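Long-range contact in endoglucanase (Clostridium thermocellum, PDB 2YIK), which probably hydrolyses the beta-1,4-glucosidic bonds of cellulose as a cellulase of glycoside hydrolase family 9: residues G391-N396 with G473-G478. Residues are numbered along the deposited sequence; the frame is centred on the assembly and turned at random.
Sequences GSARYN and GALVGG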
loop_
_atom_site.group_PDB
_atom_site.type_symbol
_atom_site.label_atom_id
_atom_site.label_comp_id
_atom_site.label_asym_id
_atom_site.label_seq_id
_atom_site.Cartn_x
_atom_site.Cartn_y
_atom_site.Cartn_z
ATOM N N GLY A 391 -9.773 11.249 -2.879
ATOM C CA GLY A 391 -9.080 10.577 -1.798
ATOM C C GLY A 391 -8.250 11.540 -0.977
ATOM O O GLY A 391 -7.049 11.326 -0.776
ATOM N N SER A 392 -8.880 12.612 -0.505
ATOM C CA SER A 392 -8.175 13.593 0.300
ATOM C C SER A 392 -7.683 12.958 1.599
ATOM O O SER A 392 -6.593 13.278 2.069
ATOM C CB SER A 392 -9.084 14.789 0.617
ATOM O OG SER A 392 -10.163 14.430 1.466
ATOM N N ALA A 393 -8.485 12.057 2.169
ATOM C CA ALA A 393 -8.136 11.377 3.423
ATOM C C ALA A 393 -6.908 10.484 3.246
ATOM O O ALA A 393 -6.085 10.337 4.150
ATOM C CB ALA A 393 -9.313 10.548 3.917
ATOM N N ARG A 394 -6.810 9.883 2.071
ATOM C CA ARG A 394 -5.700 9.013 1.737
ATOM C C ARG A 394 -4.393 9.810 1.726
ATOM O O ARG A 394 -3.357 9.330 2.191
ATOM C CB ARG A 394 -5.988 8.353 0.383
ATOM C CG ARG A 394 -4.805 7.746 -0.334
ATOM C CD ARG A 394 -4.279 8.716 -1.369
ATOM N NE ARG A 394 -5.342 9.195 -2.246
ATOM C CZ ARG A 394 -5.473 8.872 -3.528
ATOM N NH1 ARG A 394 -4.608 8.053 -4.112
ATOM N NH2 ARG A 394 -6.458 9.399 -4.239
ATOM N N TYR A 395 -4.447 11.037 1.214
ATOM C CA TYR A 395 -3.268 11.903 1.172
ATOM C C TYR A 395 -2.952 12.448 2.558
ATOM O O TYR A 395 -1.796 12.478 2.982
ATOM C CB TYR A 395 -3.500 13.086 0.233
ATOM C CG TYR A 395 -3.659 12.710 -1.213
ATOM C CD1 TYR A 395 -2.710 11.918 -1.848
ATOM C CD2 TYR A 395 -4.722 13.205 -1.972
ATOM C CE1 TYR A 395 -2.805 11.629 -3.206
ATOM C CE2 TYR A 395 -4.826 12.922 -3.337
ATOM C CZ TYR A 395 -3.858 12.137 -3.943
ATOM O OH TYR A 395 -3.921 11.866 -5.290
ATOM N N ASN A 396 -3.997 12.889 3.252
ATOM C CA ASN A 396 -3.843 13.450 4.582
ATOM C C ASN A 396 -3.210 12.458 5.557
ATOM O O ASN A 396 -2.266 12.803 6.262
ATOM C CB ASN A 396 -5.202 13.914 5.118
ATOM C CG ASN A 396 -5.087 14.638 6.453
ATOM O OD1 ASN A 396 -4.904 14.018 7.496
ATOM N ND2 ASN A 396 -5.184 15.957 6.417
ATOM N N GLY A 473 -13.618 -0.084 9.904
ATOM C CA GLY A 473 -12.295 0.457 9.648
ATOM C C GLY A 473 -11.965 1.087 8.315
ATOM O O GLY A 473 -10.858 1.593 8.133
ATOM N N ALA A 474 -12.901 1.062 7.376
ATOM C CA ALA A 474 -12.646 1.662 6.072
ATOM C C ALA A 474 -12.610 3.189 6.181
ATOM O O ALA A 474 -13.480 3.794 6.811
ATOM C CB ALA A 474 -13.722 1.239 5.080
ATOM N N LEU A 475 -11.593 3.800 5.578
ATOM C CA LEU A 475 -11.455 5.256 5.574
ATOM C C LEU A 475 -11.919 5.692 4.194
ATOM O O LEU A 475 -11.266 5.395 3.195
ATOM C CB LEU A 475 -9.996 5.671 5.781
ATOM C CG LEU A 475 -9.670 7.162 5.633
ATOM C CD1 LEU A 475 -10.347 7.959 6.734
ATOM C CD2 LEU A 475 -8.156 7.363 5.692
ATOM N N VAL A 476 -13.054 6.380 4.132
ATOM C CA VAL A 476 -13.580 6.818 2.846
ATOM C C VAL A 476 -12.815 8.015 2.275
ATOM O O VAL A 476 -12.028 8.657 2.973
ATOM C CB VAL A 476 -15.067 7.168 2.968
ATOM C CG1 VAL A 476 -15.838 5.952 3.485
ATOM C CG2 VAL A 476 -15.248 8.358 3.902
ATOM N N GLY A 477 -13.049 8.295 0.996
ATOM C CA GLY A 477 -12.387 9.403 0.331
ATOM C C GLY A 477 -12.266 10.634 1.206
ATOM O O GLY A 477 -11.216 11.274 1.248
ATOM N N GLY A 478 -13.348 10.977 1.900
ATOM C CA GLY A 478 -13.315 12.129 2.777
ATOM C C GLY A 478 -14.216 13.262 2.340
ATOM O O GLY A 478 -14.939 13.139 1.349
#
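The buried N-terminal end of helix 392-408 in the family 9 catalytic domain is met by a loop, residues 473-478, whose Gly-477 carbonyl supplies an acceptor for the first turn. Ala-393 N donates to Gly-477 O at 3.0 Å, with a nearly straight N-H...O angle of 167° and the donor tilted 22° from the carbonyl plane. Ser-392 OG stands 3.3 Å from the same oxygen, a weak bond at most; its stronger partner is Tyr-384 OH. The carbonyl thus sits where N-H groups of a first turn lack acceptors within their own helix, and the helix dipole should favour its negative end there.

Glycine suits Gly-478 because a CB there would run into Ser-392 OG and press on Ala-393 CB. Gly-391, the N-cap residue, has positive phi, and a CB on it would collide with Arg-394 NH2; its CA lies 4.1 Å from that of Gly-477. Beside the polar link, the small methyl of Ala-393 fits against Leu-475, its CB 3.8 Å from CG; with CG anti to the backbone N (chi1 173°), both leucine methyls also lie close by. Leu-475 also touches Asn-502 and Phe-505 of helix 499-516. Val-476 turns away from the helix, its side chain about 7 Å from that of His-451, the predicted active-site residue.

Arg-394 bends back over the helix start, its NE 3.6 Å above the centre of the Tyr-395 ring. Gly-391 O is gripped by two donors, Tyr-395 N and Arg-394 NE, the latter at 3.1 Å in the carbonyl plane on a lone pair.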